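Local coordinates for macrodomain protein (Streptomyces coelicolor, PDB 5E3B) that probably removes ADP-ribose from modified thymidine in DNA by hydrolysis and limits antibiotic production in this bacterium, at residues A[38-52]-A[96-108]. Residues are numbered along the deposited sequence; the frame is centred on the assembly and turned at random.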
loop_
_atom_site.group_PDB
_atom_site.type_symbol
_atom_site.label_atom_id
_atom_site.label_comp_id
_atom_site.label_asym_id
_atom_site.label_seq_id
_atom_site.Cartn_x
_atom_site.Cartn_y
_atom_site.Cartn_z
ATOM N N GLY A 38 -16.890 -7.419 0.724
ATOM C CA GLY A 38 -16.181 -7.860 -0.433
ATOM C C GLY A 38 -14.697 -7.887 -0.060
ATOM O O GLY A 38 -14.350 -7.623 1.084
ATOM N N VAL A 39 -13.888 -8.248 -1.011
ATOM C CA VAL A 39 -12.446 -8.413 -0.785
ATOM C C VAL A 39 -11.938 -7.013 -0.554
ATOM O O VAL A 39 -12.315 -6.073 -1.280
ATOM C CB VAL A 39 -11.755 -9.067 -1.986
ATOM C CG1 VAL A 39 -10.269 -9.149 -1.759
ATOM C CG2 VAL A 39 -12.358 -10.473 -2.220
ATOM N N LYS A 40 -11.062 -6.915 0.406
ATOM C CA LYS A 40 -10.391 -5.642 0.791
ATOM C C LYS A 40 -8.887 -5.786 0.615
ATOM O O LYS A 40 -8.282 -6.800 1.044
ATOM C CB LYS A 40 -10.706 -5.341 2.239
ATOM C CG LYS A 40 -12.188 -4.986 2.382
ATOM C CD LYS A 40 -12.699 -5.124 3.800
ATOM C CE LYS A 40 -13.044 -6.553 4.231
ATOM N NZ LYS A 40 -14.336 -7.133 3.762
ATOM N N MET A 41 -8.260 -4.707 0.088
ATOM C CA MET A 41 -6.822 -4.681 -0.075
ATOM C C MET A 41 -6.326 -3.406 0.523
ATOM O O MET A 41 -6.731 -2.335 0.123
ATOM C CB MET A 41 -6.395 -4.789 -1.513
ATOM C CG MET A 41 -4.926 -4.843 -1.645
ATOM S SD MET A 41 -4.409 -4.911 -3.349
ATOM C CE MET A 41 -4.932 -6.506 -3.853
ATOM N N ILE A 42 -5.412 -3.570 1.486
ATOM C CA ILE A 42 -4.811 -2.443 2.207
ATOM C C ILE A 42 -3.431 -2.204 1.626
ATOM O O ILE A 42 -2.572 -3.056 1.759
ATOM C CB ILE A 42 -4.752 -2.769 3.676
ATOM C CG1 ILE A 42 -6.156 -3.098 4.221
ATOM C CG2 ILE A 42 -4.072 -1.693 4.455
ATOM C CD1 ILE A 42 -6.051 -3.927 5.432
ATOM N N ALA A 43 -3.201 -1.054 0.989
ATOM C CA ALA A 43 -1.969 -0.799 0.275
ATOM C C ALA A 43 -1.234 0.313 0.946
ATOM O O ALA A 43 -1.850 1.343 1.331
ATOM C CB ALA A 43 -2.273 -0.356 -1.161
ATOM N N HIS A 44 0.077 0.126 1.120
ATOM C CA HIS A 44 0.878 1.111 1.811
ATOM C C HIS A 44 2.298 1.109 1.282
ATOM O O HIS A 44 2.788 0.150 0.698
ATOM C CB HIS A 44 0.771 0.880 3.327
ATOM C CG HIS A 44 1.471 -0.385 3.764
ATOM N ND1 HIS A 44 2.568 -0.397 4.598
ATOM C CD2 HIS A 44 1.258 -1.679 3.420
ATOM C CE1 HIS A 44 3.017 -1.620 4.746
ATOM N NE2 HIS A 44 2.263 -2.422 4.033
ATOM N N VAL A 45 2.979 2.226 1.539
ATOM C CA VAL A 45 4.311 2.458 1.047
ATOM C C VAL A 45 5.432 1.952 1.974
ATOM O O VAL A 45 5.577 2.478 3.087
ATOM C CB VAL A 45 4.590 3.932 0.705
ATOM C CG1 VAL A 45 5.953 4.042 0.126
ATOM C CG2 VAL A 45 3.559 4.374 -0.332
ATOM N N CYS A 46 6.243 1.049 1.485
ATOM C CA CYS A 46 7.439 0.591 2.203
ATOM C C CYS A 46 8.684 1.124 1.550
ATOM O O CYS A 46 8.702 1.509 0.360
ATOM C CB CYS A 46 7.437 -0.936 2.192
ATOM S SG CYS A 46 6.015 -1.730 2.986
ATOM N N ASN A 47 9.768 1.099 2.306
ATOM C CA ASN A 47 11.101 1.452 1.745
ATOM C C ASN A 47 11.834 0.277 1.158
ATOM O O ASN A 47 11.485 -0.913 1.329
ATOM C CB ASN A 47 11.934 2.179 2.804
ATOM C CG ASN A 47 12.267 1.292 3.966
ATOM O OD1 ASN A 47 13.124 0.397 3.862
ATOM N ND2 ASN A 47 11.574 1.502 5.055
ATOM N N ASP A 48 12.848 0.607 0.368
ATOM C CA ASP A 48 13.636 -0.419 -0.294
ATOM C C ASP A 48 14.856 -0.871 0.467
ATOM O O ASP A 48 15.733 -1.560 -0.084
ATOM C CB ASP A 48 14.067 0.077 -1.696
ATOM C CG ASP A 48 14.928 1.339 -1.655
ATOM O OD1 ASP A 48 15.162 1.935 -0.587
ATOM O OD2 ASP A 48 15.325 1.775 -2.788
ATOM N N LEU A 49 14.901 -0.546 1.735
ATOM C CA LEU A 49 16.058 -0.898 2.573
ATOM C C LEU A 49 15.780 -1.936 3.654
ATOM O O LEU A 49 16.687 -2.308 4.413
ATOM C CB LEU A 49 16.633 0.375 3.241
ATOM C CG LEU A 49 17.388 1.358 2.351
ATOM C CD1 LEU A 49 17.772 2.515 3.239
ATOM C CD2 LEU A 49 18.620 0.682 1.749
ATOM N N GLY A 50 14.559 -2.473 3.730
ATOM C CA GLY A 50 14.245 -3.451 4.679
ATOM C C GLY A 50 13.864 -2.955 6.070
ATOM O O GLY A 50 13.824 -3.706 7.024
ATOM N N GLY A 51 13.571 -1.667 6.169
ATOM C CA GLY A 51 13.169 -1.078 7.414
ATOM C C GLY A 51 11.672 -1.162 7.633
ATOM O O GLY A 51 10.883 -0.771 6.773
ATOM N N TRP A 52 11.263 -1.683 8.771
ATOM C CA TRP A 52 9.877 -1.791 9.163
ATOM C C TRP A 52 9.770 -1.517 10.650
ATOM O O TRP A 52 9.821 -2.403 11.513
ATOM C CB TRP A 52 9.334 -3.169 8.762
ATOM C CG TRP A 52 7.893 -3.558 9.033
ATOM C CD1 TRP A 52 7.231 -3.579 10.243
ATOM C CD2 TRP A 52 6.896 -3.832 8.041
ATOM N NE1 TRP A 52 5.909 -3.898 10.049
ATOM C CE2 TRP A 52 5.659 -4.070 8.713
ATOM C CE3 TRP A 52 6.926 -3.920 6.652
ATOM C CZ2 TRP A 52 4.473 -4.461 8.064
ATOM C CZ3 TRP A 52 5.723 -4.234 6.009
ATOM C CH2 TRP A 52 4.540 -4.547 6.683
ATOM N N TYR A 96 -10.845 -12.598 3.324
ATOM C CA TYR A 96 -11.004 -11.702 2.177
ATOM C C TYR A 96 -10.314 -10.388 2.467
ATOM O O TYR A 96 -10.794 -9.350 1.970
ATOM C CB TYR A 96 -12.469 -11.531 1.901
ATOM C CG TYR A 96 -13.124 -12.909 1.614
ATOM C CD1 TYR A 96 -12.834 -13.546 0.434
ATOM C CD2 TYR A 96 -13.967 -13.510 2.560
ATOM C CE1 TYR A 96 -13.311 -14.825 0.144
ATOM C CE2 TYR A 96 -14.543 -14.780 2.288
ATOM C CZ TYR A 96 -14.201 -15.417 1.075
ATOM O OH TYR A 96 -14.709 -16.661 0.736
ATOM N N VAL A 97 -9.156 -10.439 3.109
ATOM C CA VAL A 97 -8.359 -9.223 3.296
ATOM C C VAL A 97 -6.868 -9.535 2.895
ATOM O O VAL A 97 -6.262 -10.562 3.371
ATOM C CB VAL A 97 -8.429 -8.615 4.709
ATOM C CG1 VAL A 97 -7.574 -7.351 4.783
ATOM C CG2 VAL A 97 -9.913 -8.328 5.138
ATOM N N TRP A 98 -6.254 -8.612 2.134
ATOM C CA TRP A 98 -4.897 -8.674 1.715
ATOM C C TRP A 98 -4.226 -7.334 2.086
ATOM O O TRP A 98 -4.874 -6.323 2.120
ATOM C CB TRP A 98 -4.773 -8.810 0.206
ATOM C CG TRP A 98 -4.710 -10.260 -0.316
ATOM C CD1 TRP A 98 -3.579 -10.962 -0.614
ATOM C CD2 TRP A 98 -5.760 -11.130 -0.513
ATOM N NE1 TRP A 98 -3.848 -12.217 -1.007
ATOM C CE2 TRP A 98 -5.209 -12.344 -0.966
ATOM C CE3 TRP A 98 -7.127 -10.999 -0.386
ATOM C CZ2 TRP A 98 -5.981 -13.475 -1.287
ATOM C CZ3 TRP A 98 -7.884 -12.069 -0.657
ATOM C CH2 TRP A 98 -7.304 -13.331 -1.109
ATOM N N VAL A 99 -2.972 -7.427 2.423
ATOM C CA VAL A 99 -2.050 -6.250 2.533
ATOM C C VAL A 99 -1.098 -6.237 1.356
ATOM O O VAL A 99 -0.412 -7.250 1.070
ATOM C CB VAL A 99 -1.311 -6.271 3.873
ATOM C CG1 VAL A 99 -0.333 -5.139 3.982
ATOM C CG2 VAL A 99 -2.343 -6.217 5.000
ATOM N N ALA A 100 -0.951 -5.060 0.718
ATOM C CA ALA A 100 -0.057 -4.883 -0.391
ATOM C C ALA A 100 1.097 -4.027 0.096
ATOM O O ALA A 100 0.949 -2.830 0.380
ATOM C CB ALA A 100 -0.759 -4.136 -1.583
ATOM N N ASN A 101 2.244 -4.664 0.278
ATOM C CA ASN A 101 3.449 -3.986 0.641
ATOM C C ASN A 101 4.133 -3.457 -0.654
ATOM O O ASN A 101 4.658 -4.232 -1.460
ATOM C CB ASN A 101 4.442 -4.915 1.336
ATOM C CG ASN A 101 3.987 -5.509 2.668
ATOM O OD1 ASN A 101 3.189 -4.978 3.419
ATOM N ND2 ASN A 101 4.518 -6.718 2.925
ATOM N N MET A 102 4.012 -2.157 -0.873
ATOM C CA MET A 102 4.478 -1.478 -2.101
ATOM C C MET A 102 5.881 -0.914 -1.837
ATOM O O MET A 102 6.019 -0.104 -0.932
ATOM C CB MET A 102 3.609 -0.326 -2.496
ATOM C CG MET A 102 2.164 -0.724 -2.759
ATOM S SD MET A 102 1.127 0.626 -3.442
ATOM C CE MET A 102 1.020 1.658 -2.048
ATOM N N ILE A 103 6.840 -1.239 -2.672
ATOM C CA ILE A 103 8.186 -0.647 -2.472
ATOM C C ILE A 103 8.198 0.677 -3.205
ATOM O O ILE A 103 8.449 0.717 -4.451
ATOM C CB ILE A 103 9.294 -1.613 -2.952
ATOM C CG1 ILE A 103 9.216 -3.005 -2.316
ATOM C CG2 ILE A 103 10.637 -0.943 -2.639
ATOM C CD1 ILE A 103 9.094 -3.029 -0.797
ATOM N N GLY A 104 7.909 1.730 -2.456
ATOM C CA GLY A 104 7.691 3.017 -3.076
ATOM C C GLY A 104 8.603 4.077 -2.630
ATOM O O GLY A 104 8.619 5.151 -3.267
ATOM N N GLN A 105 9.335 3.850 -1.541
ATOM C CA GLN A 105 10.144 4.881 -0.882
ATOM C C GLN A 105 11.603 4.455 -0.985
ATOM O O GLN A 105 11.974 3.327 -0.668
ATOM C CB GLN A 105 9.724 5.035 0.574
ATOM C CG GLN A 105 10.650 5.883 1.370
ATOM C CD GLN A 105 10.297 5.829 2.801
ATOM O OE1 GLN A 105 9.261 5.262 3.163
ATOM N NE2 GLN A 105 11.185 6.304 3.645
ATOM N N HIS A 106 12.412 5.354 -1.522
ATOM C CA HIS A 106 13.833 5.094 -1.673
ATOM C C HIS A 106 14.613 5.600 -0.454
ATOM O O HIS A 106 14.570 6.783 -0.143
ATOM C CB HIS A 106 14.410 5.786 -2.928
ATOM C CG HIS A 106 15.884 5.576 -3.071
ATOM N ND1 HIS A 106 16.458 4.330 -3.145
ATOM C CD2 HIS A 106 16.894 6.469 -3.246
ATOM C CE1 HIS A 106 17.763 4.448 -3.305
ATOM N NE2 HIS A 106 18.053 5.739 -3.352
ATOM N N GLY A 107 15.314 4.691 0.226
ATOM C CA GLY A 107 15.934 5.041 1.534
ATOM C C GLY A 107 14.949 5.266 2.687
ATOM O O GLY A 107 13.755 4.975 2.547
ATOM N N MET A 108 15.470 5.755 3.832
ATOM C CA MET A 108 14.661 6.105 5.032
ATOM C C MET A 108 14.978 7.535 5.470
ATOM O O MET A 108 15.986 8.063 4.992
ATOM C CB MET A 108 14.989 5.131 6.175
ATOM C CG MET A 108 14.477 3.692 5.927
ATOM S SD MET A 108 14.759 2.594 7.355
ATOM C CE MET A 108 16.547 2.732 7.348
HETATM O O HOH W 1 6.585 4.870 3.798
HETATM O O HOH W 2 9.557 3.667 5.380
#
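V39 lays CG1 obliquely against the six-membered ring of W98, 3.9 Å from CE3. K40 N donates to Y96 O and K40 O accepts from W98 N; the ladder of parallel strands 40-47 and 97-105 continues through I42, H44 and C46. The K40 chain, bent at chi3 and chi4, brings CE against V97 CG2 and NZ back to G38 O at 2.7 Å. I42 CD1 packs on V97 CG1, while A43 CB meets A100 CB and M102 CE on the M41 face. H44 CG sits between its backbone N and carbonyl carbon (chi1 70°), which swings the ring over the neighbouring strand; NE2 donates to N101 OD1 (2.8 Å), ring and amide planes nearly perpendicular (82°). Between C46 and N47 the register slips by one, a beta bulge in which C46 O accepts from both G104 N (2.9 Å) and Q105 N (3.1 Å). N47 OD1 accepts from L49 N, an Asx turn, and also from G51 N, both in its carbonyl plane on lone pairs; two waters tie Q105 OE1 to V45 O and N47 ND2. The D48 carboxylate grips H106 and G107, OD2 receiving H106 ND1 in the imidazole plane (2.8 Å) through its syn lone pair and OD1 receiving G107 N (2.9 Å). L49 CD1 rests on G107 CA, and W52 brings its CH2 edge to N101 OD1. The pair lies in the six-stranded mixed sheet of the macrodomain, between strand 139-143 and antiparallel edge strand 88-94; helix 119-136 covers M41, V45 and M102, and helix 56-63 covers I42, H44 and W52.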